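Long-range contact in putative O-GlcNAcase nagJ (Clostridium perfringens, PDB 6PV5), which probably acts as a family 84 glycoside hydrolase with hexosaminidase activity, removing N-acetylhexosamine residues from glycoconjugates, with this chain carrying its catalytic region: residues Leu417-Glu429 against Thr451-Ala464. Sequence-based numbering, arbitrary orientation.
Sequences LGPIYDLDRNLDE and TGADYGWNSVSYEA
Pro419 and Ile420 open the contact against Thr451, Tyr462 and Ala464, where the loop between the last two strands of the catalytic (beta/alpha)8 barrel, 399-403 and 431-436, lies against helix 446-457 and the loop that leads from it into helix 464-476. Pro419 sets CB 3.5 Å from Ala464 O and CG against the Ala464 methyl. The backbone N of Ile420 donates to Thr451 OG1 (2.9 Å, 163°), a hydroxyl that is also bonded to Ser448 O one helical turn back. Ile420 CG1 presses on Gly452, 3.3 Å from Gly452 N, while Phe434 and Trp403 of the barrel strands also touch this side chain. Ile420 O accepts from Tyr462 OH at 2.6 Å, in the carbonyl plane and on a lone pair; the Tyr462 ring lies between Tyr455 CB on one face and Ala464 N on the other, both offset toward the rim. Tyr421 then brings CD1 to Ala464 CB. Leu423 crosses Tyr455 at about a right angle, Leu423 CB 3.7 Å from Tyr455 CZ. The O of Asp424 is gripped twice, by Tyr455 OH and, from the opposite face of its plane, by Leu427 N, the bond closing a type I turn; Asp424 OD1 adds an Asx turn to Asn426 N. Arg425 is extended through chi1 and chi2 (chi1 177°, CG anti to the backbone N), which sets CG and CD against Val460 O; the bend at chi3 then turns the guanidinium back. Arg425 NH1 thereby donates to Val460 O at 2.8 Å, an acceptor near the guanidinium plane, and makes a weak bond to Tyr462 O. Leu427, last residue of the type I turn, packs CB and CD2 against Tyr455 OH.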
ATOM      1  N   LEU A 417      -4.423  -4.103  -9.748  1.00 22.82           N
ATOM      2  CA  LEU A 417      -3.082  -3.654 -10.083  1.00 23.29           C
ATOM      3  C   LEU A 417      -3.071  -2.137 -10.251  1.00 23.71           C
ATOM      4  O   LEU A 417      -2.141  -1.603 -10.849  1.00 25.44           O
ATOM      5  CB  LEU A 417      -2.621  -4.341 -11.385  1.00 23.08           C
ATOM      6  CG  LEU A 417      -2.524  -5.874 -11.330  1.00 24.41           C
ATOM      7  CD1 LEU A 417      -2.193  -6.438 -12.719  1.00 21.83           C
ATOM      8  CD2 LEU A 417      -1.449  -6.294 -10.327  1.00 22.09           C
ATOM      9  N   GLY A 418      -4.087  -1.445  -9.719  1.00 24.92           N
ATOM     10  CA  GLY A 418      -4.157   0.002  -9.884  1.00 26.26           C
ATOM     11  C   GLY A 418      -3.647   0.825  -8.696  1.00 27.99           C
ATOM     12  O   GLY A 418      -3.316   0.295  -7.631  1.00 25.16           O
ATOM     13  N   PRO A 419      -3.615   2.175  -8.826  1.00 27.92           N
ATOM     14  CA  PRO A 419      -3.222   3.044  -7.716  1.00 26.26           C
ATOM     15  C   PRO A 419      -4.359   3.191  -6.709  1.00 25.77           C
ATOM     16  O   PRO A 419      -5.539   3.046  -7.049  1.00 24.75           O
ATOM     17  CB  PRO A 419      -2.947   4.387  -8.416  1.00 25.93           C
ATOM     18  CG  PRO A 419      -3.935   4.381  -9.567  1.00 27.78           C
ATOM     19  CD  PRO A 419      -3.952   2.935 -10.046  1.00 26.90           C
ATOM     20  N   ILE A 420      -3.981   3.454  -5.452  1.00 25.39           N
ATOM     21  CA  ILE A 420      -4.910   3.979  -4.454  1.00 24.11           C
ATOM     22  C   ILE A 420      -5.660   5.150  -5.084  1.00 23.89           C
ATOM     23  O   ILE A 420      -5.063   6.061  -5.625  1.00 21.67           O
ATOM     24  CB  ILE A 420      -4.116   4.433  -3.213  1.00 26.77           C
ATOM     25  CG1 ILE A 420      -3.282   3.293  -2.609  1.00 26.52           C
ATOM     26  CG2 ILE A 420      -5.037   5.090  -2.190  1.00 28.15           C
ATOM     27  CD1 ILE A 420      -4.029   1.997  -2.339  1.00 25.13           C
ATOM     28  N   TYR A 421      -6.981   5.130  -5.031  1.00 26.21           N
ATOM     29  CA  TYR A 421      -7.731   6.011  -5.913  1.00 25.75           C
ATOM     30  C   TYR A 421      -8.916   6.597  -5.155  1.00 25.09           C
ATOM     31  O   TYR A 421      -9.551   5.873  -4.384  1.00 24.99           O
ATOM     32  CB  TYR A 421      -8.228   5.195  -7.117  1.00 27.95           C
ATOM     33  CG  TYR A 421      -8.709   6.007  -8.294  1.00 27.39           C
ATOM     34  CD1 TYR A 421      -7.820   6.587  -9.187  1.00 32.04           C
ATOM     35  CD2 TYR A 421     -10.066   6.187  -8.518  1.00 29.94           C
ATOM     36  CE1 TYR A 421      -8.261   7.318 -10.287  1.00 30.58           C
ATOM     37  CE2 TYR A 421     -10.530   6.925  -9.597  1.00 29.36           C
ATOM     38  CZ  TYR A 421      -9.621   7.489 -10.475  1.00 31.56           C
ATOM     39  OH  TYR A 421     -10.091   8.202 -11.532  1.00 41.28           O
ATOM     40  N   ASP A 422      -9.199   7.896  -5.377  1.00 26.69           N
ATOM     41  CA  ASP A 422     -10.395   8.567  -4.865  1.00 30.22           C
ATOM     42  C   ASP A 422     -10.318   8.697  -3.342  1.00 27.52           C
ATOM     43  O   ASP A 422     -11.338   8.721  -2.671  1.00 25.95           O
ATOM     44  CB  ASP A 422     -11.687   7.801  -5.176  1.00 34.30           C
ATOM     45  CG  ASP A 422     -12.287   8.007  -6.562  1.00 44.85           C
ATOM     46  OD1 ASP A 422     -11.961   9.042  -7.198  1.00 39.64           O
ATOM     47  OD2 ASP A 422     -13.104   7.122  -6.990  1.00 48.88           O
ATOM     48  N   LEU A 423      -9.114   8.749  -2.777  1.00 26.41           N
ATOM     49  CA  LEU A 423      -9.014   9.094  -1.364  1.00 28.06           C
ATOM     50  C   LEU A 423      -8.737  10.593  -1.244  1.00 27.72           C
ATOM     51  O   LEU A 423      -7.883  11.131  -1.936  1.00 25.23           O
ATOM     52  CB  LEU A 423      -7.905   8.283  -0.699  1.00 28.76           C
ATOM     53  CG  LEU A 423      -8.112   6.765  -0.602  1.00 30.21           C
ATOM     54  CD1 LEU A 423      -7.098   6.189   0.375  1.00 30.59           C
ATOM     55  CD2 LEU A 423      -9.534   6.389  -0.185  1.00 30.07           C
ATOM     56  N   ASP A 424      -9.498  11.273  -0.392  1.00 29.29           N
ATOM     57  CA  ASP A 424      -9.425  12.726  -0.316  1.00 29.98           C
ATOM     58  C   ASP A 424      -7.984  13.173  -0.055  1.00 28.50           C
ATOM     59  O   ASP A 424      -7.301  12.645   0.818  1.00 27.58           O
ATOM     60  CB  ASP A 424     -10.410  13.246   0.736  1.00 30.88           C
ATOM     61  CG  ASP A 424     -10.746  14.717   0.564  1.00 32.53           C
ATOM     62  OD1 ASP A 424      -9.840  15.543   0.741  1.00 33.49           O
ATOM     63  OD2 ASP A 424     -11.908  15.015   0.264  1.00 33.76           O
ATOM     64  N   ARG A 425      -7.533  14.141  -0.853  1.00 30.73           N
ATOM     65  CA  ARG A 425      -6.229  14.781  -0.729  1.00 37.53           C
ATOM     66  C   ARG A 425      -6.002  15.343   0.679  1.00 38.03           C
ATOM     67  O   ARG A 425      -4.866  15.387   1.136  1.00 35.98           O
ATOM     68  CB  ARG A 425      -6.121  15.889  -1.780  1.00 42.35           C
ATOM     69  CG  ARG A 425      -4.838  16.706  -1.729  1.00 54.79           C
ATOM     70  CD  ARG A 425      -4.737  17.729  -2.856  1.00 62.17           C
ATOM     71  NE  ARG A 425      -5.275  17.250  -4.129  1.00 65.72           N
ATOM     72  CZ  ARG A 425      -4.640  16.473  -5.009  1.00 64.68           C
ATOM     73  NH1 ARG A 425      -3.400  16.062  -4.790  1.00 59.98           N
ATOM     74  NH2 ARG A 425      -5.252  16.123  -6.125  1.00 67.62           N
ATOM     75  N   ASN A 426      -7.078  15.723   1.382  1.00 32.72           N
ATOM     76  CA  ASN A 426      -6.944  16.342   2.695  1.00 36.80           C
ATOM     77  C   ASN A 426      -7.572  15.476   3.787  1.00 36.79           C
ATOM     78  O   ASN A 426      -8.018  16.004   4.808  1.00 33.32           O
ATOM     79  CB  ASN A 426      -7.574  17.742   2.719  1.00 37.74           C
ATOM     80  CG  ASN A 426      -6.862  18.685   1.775  1.00 37.92           C
ATOM     81  OD1 ASN A 426      -7.456  19.170   0.816  1.00 40.58           O
ATOM     82  ND2 ASN A 426      -5.574  18.890   1.999  1.00 38.08           N
ATOM     83  N   LEU A 427      -7.596  14.153   3.563  1.00 32.88           N
ATOM     84  CA  LEU A 427      -8.064  13.176   4.538  1.00 32.10           C
ATOM     85  C   LEU A 427      -7.300  13.307   5.848  1.00 31.68           C
ATOM     86  O   LEU A 427      -7.847  12.986   6.907  1.00 32.89           O
ATOM     87  CB  LEU A 427      -7.831  11.770   3.982  1.00 32.56           C
ATOM     88  CG  LEU A 427      -8.899  10.743   4.329  1.00 37.86           C
ATOM     89  CD1 LEU A 427     -10.211  11.127   3.677  1.00 35.57           C
ATOM     90  CD2 LEU A 427      -8.469   9.351   3.882  1.00 37.00           C
ATOM     91  N   ASP A 428      -6.025  13.717   5.748  1.00 31.61           N
ATOM     92  CA  ASP A 428      -5.131  13.836   6.892  1.00 36.18           C
ATOM     93  C   ASP A 428      -5.685  14.796   7.959  1.00 37.68           C
ATOM     94  O   ASP A 428      -5.293  14.715   9.123  1.00 35.68           O
ATOM     95  CB  ASP A 428      -3.688  14.124   6.467  1.00 36.41           C
ATOM     96  CG  ASP A 428      -3.492  15.443   5.738  1.00 41.84           C
ATOM     97  OD1 ASP A 428      -4.485  16.014   5.260  1.00 49.14           O
ATOM     98  OD2 ASP A 428      -2.339  15.889   5.644  1.00 51.02           O
ATOM     99  N   GLU A 429      -6.633  15.665   7.586  1.00 37.51           N
ATOM    100  CA  GLU A 429      -7.252  16.569   8.552  1.00 38.04           C
ATOM    101  C   GLU A 429      -8.058  15.791   9.590  1.00 39.13           C
ATOM    102  O   GLU A 429      -8.204  16.257  10.713  1.00 42.05           O
ATOM    103  CB  GLU A 429      -8.176  17.562   7.847  1.00 34.64           C
ATOM    104  CG  GLU A 429      -7.438  18.542   6.959  1.00 39.53           C
ATOM    105  CD  GLU A 429      -8.324  19.623   6.345  1.00 47.71           C
ATOM    106  OE1 GLU A 429      -9.457  19.815   6.840  1.00 51.19           O
ATOM    107  OE2 GLU A 429      -7.887  20.282   5.359  1.00 55.49           O
ATOM    108  N   THR A 451       1.710   2.698  -4.237  1.00 29.35           N
ATOM    109  CA  THR A 451       0.980   3.945  -4.430  1.00 26.75           C
ATOM    110  C   THR A 451       0.398   4.351  -3.079  1.00 26.26           C
ATOM    111  O   THR A 451       0.304   5.542  -2.785  1.00 26.01           O
ATOM    112  CB  THR A 451      -0.054   3.903  -5.572  1.00 24.14           C
ATOM    113  OG1 THR A 451      -1.095   2.985  -5.235  1.00 23.76           O
ATOM    114  CG2 THR A 451       0.527   3.529  -6.921  1.00 23.17           C
ATOM    115  N   GLY A 452       0.034   3.343  -2.278  1.00 25.23           N
ATOM    116  CA  GLY A 452      -0.422   3.543  -0.913  1.00 29.57           C
ATOM    117  C   GLY A 452       0.661   4.174  -0.026  1.00 32.06           C
ATOM    118  O   GLY A 452       0.354   5.004   0.831  1.00 29.33           O
ATOM    119  N   ALA A 453       1.923   3.766  -0.231  1.00 32.83           N
ATOM    120  CA  ALA A 453       3.060   4.341   0.486  1.00 32.88           C
ATOM    121  C   ALA A 453       3.201   5.823   0.143  1.00 32.02           C
ATOM    122  O   ALA A 453       3.535   6.631   1.005  1.00 31.87           O
ATOM    123  CB  ALA A 453       4.339   3.606   0.155  1.00 31.98           C
ATOM    124  N   ASP A 454       2.971   6.146  -1.131  1.00 29.43           N
ATOM    125  CA  ASP A 454       3.136   7.490  -1.657  1.00 31.46           C
ATOM    126  C   ASP A 454       2.036   8.404  -1.105  1.00 33.35           C
ATOM    127  O   ASP A 454       2.294   9.550  -0.729  1.00 32.76           O
ATOM    128  CB  ASP A 454       3.207   7.446  -3.185  1.00 32.30           C
ATOM    129  CG  ASP A 454       3.545   8.769  -3.843  1.00 34.81           C
ATOM    130  OD1 ASP A 454       4.348   9.521  -3.271  1.00 40.04           O
ATOM    131  OD2 ASP A 454       3.005   9.036  -4.929  1.00 37.77           O
ATOM    132  N   TYR A 455       0.802   7.887  -1.092  1.00 31.55           N
ATOM    133  CA  TYR A 455      -0.353   8.620  -0.623  1.00 32.41           C
ATOM    134  C   TYR A 455      -0.223   8.856   0.880  1.00 32.56           C
ATOM    135  O   TYR A 455      -0.494   9.958   1.337  1.00 30.04           O
ATOM    136  CB  TYR A 455      -1.655   7.862  -0.895  1.00 29.96           C
ATOM    137  CG  TYR A 455      -2.847   8.500  -0.221  1.00 28.79           C
ATOM    138  CD1 TYR A 455      -3.416   9.670  -0.720  1.00 29.38           C
ATOM    139  CD2 TYR A 455      -3.375   7.960   0.938  1.00 28.01           C
ATOM    140  CE1 TYR A 455      -4.507  10.266  -0.104  1.00 28.95           C
ATOM    141  CE2 TYR A 455      -4.468   8.541   1.563  1.00 28.75           C
ATOM    142  CZ  TYR A 455      -5.010   9.710   1.058  1.00 27.60           C
ATOM    143  OH  TYR A 455      -6.091  10.263   1.678  1.00 28.82           O
ATOM    144  N   GLY A 456       0.153   7.796   1.616  1.00 32.19           N
ATOM    145  CA  GLY A 456       0.314   7.832   3.056  1.00 33.84           C
ATOM    146  C   GLY A 456       1.380   8.847   3.457  1.00 39.04           C
ATOM    147  O   GLY A 456       1.223   9.564   4.450  1.00 40.22           O
ATOM    148  N   TRP A 457       2.453   8.919   2.657  1.00 34.77           N
ATOM    149  CA  TRP A 457       3.563   9.789   2.990  1.00 34.74           C
ATOM    150  C   TRP A 457       3.245  11.233   2.604  1.00 35.49           C
ATOM    151  O   TRP A 457       3.629  12.155   3.310  1.00 37.23           O
ATOM    152  CB  TRP A 457       4.869   9.311   2.344  1.00 33.62           C
ATOM    153  CG  TRP A 457       6.036  10.152   2.756  1.00 34.10           C
ATOM    154  CD1 TRP A 457       6.545  11.238   2.104  1.00 32.72           C
ATOM    155  CD2 TRP A 457       6.799  10.018   3.971  1.00 34.51           C
ATOM    156  NE1 TRP A 457       7.594  11.762   2.807  1.00 33.35           N
ATOM    157  CE2 TRP A 457       7.765  11.049   3.965  1.00 35.50           C
ATOM    158  CE3 TRP A 457       6.761   9.141   5.058  1.00 33.74           C
ATOM    159  CZ2 TRP A 457       8.671  11.222   5.010  1.00 31.79           C
ATOM    160  CZ3 TRP A 457       7.660   9.314   6.088  1.00 36.72           C
ATOM    161  CH2 TRP A 457       8.605  10.340   6.058  1.00 32.95           C
ATOM    162  N   ASN A 458       2.577  11.428   1.465  1.00 34.73           N
ATOM    163  CA  ASN A 458       2.419  12.753   0.888  1.00 36.83           C
ATOM    164  C   ASN A 458       1.069  12.797   0.184  1.00 35.71           C
ATOM    165  O   ASN A 458       1.011  12.740  -1.050  1.00 35.27           O
ATOM    166  CB  ASN A 458       3.614  13.139   0.003  1.00 34.62           C
ATOM    167  CG  ASN A 458       3.640  14.585  -0.477  1.00 38.50           C
ATOM    168  OD1 ASN A 458       2.646  15.308  -0.416  1.00 36.25           O
ATOM    169  ND2 ASN A 458       4.772  15.017  -1.013  1.00 37.68           N
ATOM    170  N   SER A 459       0.004  12.923   0.994  1.00 36.01           N
ATOM    171  CA  SER A 459      -1.367  12.874   0.509  1.00 37.62           C
ATOM    172  C   SER A 459      -1.715  14.143  -0.252  1.00 40.56           C
ATOM    173  O   SER A 459      -2.475  14.121  -1.219  1.00 44.47           O
ATOM    174  CB  SER A 459      -2.349  12.600   1.614  1.00 38.22           C
ATOM    175  OG  SER A 459      -2.304  13.619   2.601  1.00 40.71           O
ATOM    176  N   VAL A 460      -1.121  15.250   0.179  1.00 43.92           N
ATOM    177  CA  VAL A 460      -1.381  16.540  -0.432  1.00 43.25           C
ATOM    178  C   VAL A 460      -0.939  16.549  -1.894  1.00 40.50           C
ATOM    179  O   VAL A 460      -1.667  17.039  -2.753  1.00 44.74           O
ATOM    180  CB  VAL A 460      -0.752  17.669   0.410  1.00 46.32           C
ATOM    181  CG1 VAL A 460      -0.336  18.878  -0.420  1.00 42.63           C
ATOM    182  CG2 VAL A 460      -1.691  18.062   1.539  1.00 47.06           C
ATOM    183  N   SER A 461       0.247  16.018  -2.194  1.00 40.67           N
ATOM    184  CA  SER A 461       0.689  16.117  -3.579  1.00 44.95           C
ATOM    185  C   SER A 461       0.407  14.834  -4.385  1.00 38.68           C
ATOM    186  O   SER A 461       0.680  14.790  -5.581  1.00 36.79           O
ATOM    187  CB  SER A 461       2.124  16.558  -3.674  1.00 43.53           C
ATOM    188  OG  SER A 461       2.971  15.645  -2.995  1.00 56.36           O
ATOM    189  N   TYR A 462      -0.191  13.815  -3.753  1.00 38.87           N
ATOM    190  CA  TYR A 462      -0.429  12.532  -4.410  1.00 35.36           C
ATOM    191  C   TYR A 462      -1.311  12.711  -5.636  1.00 32.03           C
ATOM    192  O   TYR A 462      -2.427  13.192  -5.504  1.00 34.54           O
ATOM    193  CB  TYR A 462      -1.181  11.577  -3.482  1.00 31.70           C
ATOM    194  CG  TYR A 462      -1.536  10.232  -4.082  1.00 30.39           C
ATOM    195  CD1 TYR A 462      -0.569   9.241  -4.228  1.00 29.16           C
ATOM    196  CD2 TYR A 462      -2.837   9.950  -4.487  1.00 27.45           C
ATOM    197  CE1 TYR A 462      -0.882   7.989  -4.744  1.00 28.29           C
ATOM    198  CE2 TYR A 462      -3.175   8.706  -5.003  1.00 28.10           C
ATOM    199  CZ  TYR A 462      -2.188   7.733  -5.133  1.00 27.36           C
ATOM    200  OH  TYR A 462      -2.493   6.521  -5.637  1.00 29.38           O
ATOM    201  N   GLU A 463      -0.808  12.291  -6.801  1.00 34.54           N
ATOM    202  CA  GLU A 463      -1.627  12.128  -7.998  1.00 40.16           C
ATOM    203  C   GLU A 463      -1.578  10.664  -8.429  1.00 36.26           C
ATOM    204  O   GLU A 463      -0.493  10.124  -8.649  1.00 33.06           O
ATOM    205  CB  GLU A 463      -1.097  12.975  -9.152  1.00 43.92           C
ATOM    206  CG  GLU A 463      -1.195  14.467  -8.916  1.00 53.67           C
ATOM    207  CD  GLU A 463      -0.496  15.239 -10.020  1.00 64.30           C
ATOM    208  OE1 GLU A 463      -0.933  15.118 -11.187  1.00 69.09           O
ATOM    209  OE2 GLU A 463       0.514  15.922  -9.723  1.00 71.26           O
ATOM    210  N   ALA A 464      -2.763  10.046  -8.522  1.00 32.55           N
ATOM    211  CA  ALA A 464      -2.906   8.602  -8.640  1.00 32.77           C
ATOM    212  C   ALA A 464      -2.139   8.086  -9.856  1.00 32.52           C
ATOM    213  O   ALA A 464      -1.335   7.175  -9.731  1.00 30.53           O
ATOM    214  CB  ALA A 464      -4.367   8.216  -8.702  1.00 30.80           C
TER